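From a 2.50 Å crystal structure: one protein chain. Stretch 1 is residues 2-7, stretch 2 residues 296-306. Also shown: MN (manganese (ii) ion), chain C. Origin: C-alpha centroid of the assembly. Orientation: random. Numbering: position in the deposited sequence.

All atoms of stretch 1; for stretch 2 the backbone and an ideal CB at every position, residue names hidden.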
# COMPACT_ATOMS: atom_id res chain seq x y z
N SER A 2 -44.06 11.52 -11.67
CA SER A 2 -42.94 12.03 -10.84
C SER A 2 -41.98 10.92 -10.50
O SER A 2 -42.34 9.75 -10.53
CB SER A 2 -43.47 12.63 -9.54
OG SER A 2 -44.11 13.86 -9.80
N LYS A 3 -40.75 11.30 -10.14
CA LYS A 3 -39.72 10.34 -9.79
C LYS A 3 -39.36 10.42 -8.31
O LYS A 3 -39.61 11.43 -7.64
CB LYS A 3 -38.46 10.61 -10.61
CG LYS A 3 -38.74 11.02 -12.03
CD LYS A 3 -37.48 11.56 -12.71
CE LYS A 3 -37.80 12.09 -14.10
NZ LYS A 3 -36.70 12.92 -14.61
N ILE A 4 -38.76 9.34 -7.82
CA ILE A 4 -38.28 9.27 -6.44
C ILE A 4 -36.77 9.07 -6.60
O ILE A 4 -36.33 8.13 -7.27
CB ILE A 4 -38.89 8.08 -5.66
CG1 ILE A 4 -40.38 8.32 -5.43
CG2 ILE A 4 -38.17 7.92 -4.32
CD1 ILE A 4 -41.12 7.14 -4.85
N ASP A 5 -35.98 9.95 -6.00
CA ASP A 5 -34.52 9.91 -6.09
C ASP A 5 -33.87 9.16 -4.92
O ASP A 5 -33.92 9.64 -3.79
CB ASP A 5 -33.99 11.34 -6.13
CG ASP A 5 -32.58 11.44 -6.69
OD1 ASP A 5 -31.84 10.42 -6.63
OD2 ASP A 5 -32.23 12.54 -7.17
N PHE A 6 -33.25 8.02 -5.18
CA PHE A 6 -32.64 7.27 -4.08
C PHE A 6 -31.13 7.44 -3.93
O PHE A 6 -30.50 6.74 -3.14
CB PHE A 6 -32.96 5.78 -4.21
CG PHE A 6 -33.74 5.23 -3.06
CD1 PHE A 6 -35.08 4.88 -3.21
CD2 PHE A 6 -33.14 5.08 -1.81
CE1 PHE A 6 -35.82 4.39 -2.14
CE2 PHE A 6 -33.87 4.58 -0.72
CZ PHE A 6 -35.21 4.24 -0.89
N HIS A 7 -30.56 8.36 -4.70
CA HIS A 7 -29.13 8.63 -4.63
C HIS A 7 -28.94 10.11 -4.90
O HIS A 7 -28.70 10.53 -6.03
CB HIS A 7 -28.36 7.79 -5.65
CG HIS A 7 -26.87 7.87 -5.52
ND1 HIS A 7 -26.05 6.78 -5.74
CD2 HIS A 7 -26.05 8.90 -5.22
CE1 HIS A 7 -24.79 7.15 -5.58
NE2 HIS A 7 -24.76 8.43 -5.27
N UNK A 296 -38.42 1.98 -12.57
CA UNK A 296 -37.15 2.56 -12.17
C UNK A 296 -37.30 3.95 -11.58
O UNK A 296 -36.67 4.28 -10.58
CB UNK A 296 -36.20 2.61 -13.37
N UNK A 297 -38.14 4.77 -12.20
CA UNK A 297 -38.36 6.13 -11.75
C UNK A 297 -39.24 6.30 -10.52
O UNK A 297 -39.04 7.23 -9.74
CB UNK A 297 -38.97 6.93 -12.90
N UNK A 298 -40.21 5.41 -10.33
CA UNK A 298 -41.13 5.57 -9.22
C UNK A 298 -41.63 4.31 -8.50
O UNK A 298 -41.40 4.13 -7.30
CB UNK A 298 -42.35 6.33 -9.74
N UNK A 299 -42.31 3.43 -9.23
CA UNK A 299 -42.87 2.23 -8.62
C UNK A 299 -41.96 1.44 -7.67
O UNK A 299 -42.34 1.16 -6.54
CB UNK A 299 -43.32 1.29 -9.74
N UNK A 300 -40.76 1.08 -8.12
CA UNK A 300 -39.87 0.31 -7.26
C UNK A 300 -39.55 1.02 -5.95
O UNK A 300 -39.64 0.41 -4.88
CB UNK A 300 -38.57 0.00 -8.01
N UNK A 301 -39.19 2.30 -6.02
CA UNK A 301 -38.89 3.06 -4.81
C UNK A 301 -40.12 3.08 -3.91
O UNK A 301 -40.06 2.72 -2.73
CB UNK A 301 -38.45 4.48 -5.15
N UNK A 302 -41.24 3.50 -4.48
CA UNK A 302 -42.50 3.59 -3.75
C UNK A 302 -42.87 2.30 -3.02
O UNK A 302 -43.29 2.35 -1.86
CB UNK A 302 -43.63 3.97 -4.72
N UNK A 303 -42.72 1.17 -3.69
CA UNK A 303 -43.06 -0.12 -3.10
C UNK A 303 -42.15 -0.40 -1.91
O UNK A 303 -42.60 -0.89 -0.87
CB UNK A 303 -42.95 -1.24 -4.14
N UNK A 304 -40.87 -0.08 -2.07
CA UNK A 304 -39.88 -0.28 -1.03
C UNK A 304 -40.11 0.64 0.16
O UNK A 304 -39.86 0.26 1.30
CB UNK A 304 -38.48 -0.06 -1.60
N UNK A 305 -40.57 1.86 -0.10
CA UNK A 305 -40.82 2.82 0.98
C UNK A 305 -42.09 2.53 1.77
O UNK A 305 -42.12 2.72 2.98
CB UNK A 305 -40.90 4.23 0.40
N UNK A 306 -43.14 2.08 1.09
CA UNK A 306 -44.40 1.78 1.76
C UNK A 306 -44.33 0.48 2.54
O UNK A 306 -45.15 0.24 3.43
CB UNK A 306 -45.54 1.71 0.74
MN MN C . -23.03 9.53 -4.69

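Stretch 2 is a helix that crosses the short strand of stretch 1 at 63°, the axes approaching to 6.0 Å. At position 296, already within the helix, CA-to-CB points sideways and nothing of stretch 1 lies within 5.5 Å of the ideal CB, so many side chains would fit; the residue is Ile-296, whose end leads away.

At 297 the backbone speaks first: its carbonyl O accepts a hydrogen bond from Ile-4 N (2.9 Å, 159°) and also receives a CA-H...O contact from Lys-3 CA at 3.2 Å. Any residue could supply that oxygen. The ideal CB points sideways, 4.2 Å from Lys-3 CG, beside an extended aliphatic chain that a flat ring or a long apolar side chain could cover. Phe-297 takes this role: Lys-3 CE lies over one face of its ring, 4.2 Å from the centroid and 19° off the normal, a CH-pi contact.

Position 298, at phi -144° and psi -61°, departs from regular helical angles where the helix has a wider pi-type turn. Its ideal CB sits 3.5 Å from Ser-2 O, with Ile-4 CG1 further along, so a polar group, an aliphatic chain or a ring would all be plausible. Tyr-298, with chi1 t, brings CD1 to 3.3 Å from Ser-2 O and 3.6 Å from Ile-4 CG1; its ring packs against the isoleucine while its hydroxyl reaches beyond stretch 1.

Positions 299 and 300 meet no part of stretch 1, and polar residues are as admissible as any. They are Asp-299, pointing away, and Asn-300, whose OD1 accepts a hydrogen bond from NH1 of the residue at 303.

Position 301 points directly toward the strand. The ideal CB is already 3.5 Å from Ile-4 CG2 and 3.9 Å from Phe-6 CD1, which favors a small residue. Ala-301 fits, its CB 3.6 Å from Ile-4 CG2 and 4.0 Å from Phe-6 CD1, at the edge of the phenyl ring.

At 302 the ideal CB lies 4.0 Å from Ile-4 CD1, but the direction is sideways, leaving a choice of larger or polar side chains. Ile-4 CD1 lies 3.7 Å from His-302 N and 4.0 Å from His-302 CB, and the imidazole leads away. Position 303 is out of reach and unconstrained; Arg-303 makes the bond to Asn-300.

Positions 304 and 305 both point toward stretch 1, where the Phe-6 ring invites branched or long apolar chains. Leu-304 CD2 comes within 4.2 Å of Phe-6 CZ, and Leu-305 CD2 within 4.0 Å of the same CZ atom. Position 306 is out of reach, so stretch 1 sets no preference there and small or polar side chains are as suitable as others; it is Thr-306, which makes no contact with stretch 1.

Stretch 2, residues 296-306: IFYDNAHRLLT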
# COMPACT_ATOMS: atom_id res chain seq x y z
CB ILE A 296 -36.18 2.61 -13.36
CG1 ILE A 296 -35.82 1.19 -13.79
CG2 ILE A 296 -34.93 3.40 -12.99
CD1 ILE A 296 -34.89 1.12 -14.97
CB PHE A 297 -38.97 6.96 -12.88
CG PHE A 297 -37.98 7.50 -13.86
CD1 PHE A 297 -38.23 7.43 -15.23
CD2 PHE A 297 -36.81 8.11 -13.41
CE1 PHE A 297 -37.33 7.95 -16.14
CE2 PHE A 297 -35.90 8.64 -14.32
CZ PHE A 297 -36.16 8.56 -15.69
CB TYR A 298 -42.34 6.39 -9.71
CG TYR A 298 -43.28 6.83 -8.62
CD1 TYR A 298 -43.04 7.98 -7.88
CD2 TYR A 298 -44.42 6.08 -8.31
CE1 TYR A 298 -43.89 8.37 -6.86
CE2 TYR A 298 -45.28 6.46 -7.29
CZ TYR A 298 -45.01 7.61 -6.57
OH TYR A 298 -45.85 8.00 -5.55
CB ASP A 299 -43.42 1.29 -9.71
CG ASP A 299 -44.53 1.95 -10.54
OD1 ASP A 299 -45.19 2.89 -10.03
OD2 ASP A 299 -44.76 1.52 -11.69
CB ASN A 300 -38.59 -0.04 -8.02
CG ASN A 300 -38.86 -0.96 -9.19
OD1 ASN A 300 -39.91 -1.59 -9.25
ND2 ASN A 300 -37.92 -1.05 -10.12
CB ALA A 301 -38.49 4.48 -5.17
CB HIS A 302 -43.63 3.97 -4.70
CG HIS A 302 -44.95 4.13 -4.01
ND1 HIS A 302 -45.20 5.15 -3.11
CD2 HIS A 302 -46.08 3.39 -4.07
CE1 HIS A 302 -46.43 5.02 -2.64
NE2 HIS A 302 -46.98 3.97 -3.21
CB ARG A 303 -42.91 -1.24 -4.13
CG ARG A 303 -43.32 -2.60 -3.61
CD ARG A 303 -43.10 -3.68 -4.65
NE ARG A 303 -43.76 -3.36 -5.91
CZ ARG A 303 -43.12 -2.95 -7.01
NH1 ARG A 303 -41.80 -2.81 -7.00
NH2 ARG A 303 -43.80 -2.70 -8.12
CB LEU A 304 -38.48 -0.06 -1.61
CG LEU A 304 -37.24 -0.27 -0.75
CD1 LEU A 304 -37.08 -1.74 -0.38
CD2 LEU A 304 -36.02 0.21 -1.53
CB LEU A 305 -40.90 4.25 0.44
CG LEU A 305 -39.61 4.93 -0.00
CD1 LEU A 305 -39.93 6.34 -0.47
CD2 LEU A 305 -38.62 4.98 1.14
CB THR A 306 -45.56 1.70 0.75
OG1 THR A 306 -45.31 0.65 -0.18
CG2 THR A 306 -45.71 3.02 0.01
O HOH W 1 -21.74 8.80 -6.16
O HOH W 2 -21.44 11.16 -4.34
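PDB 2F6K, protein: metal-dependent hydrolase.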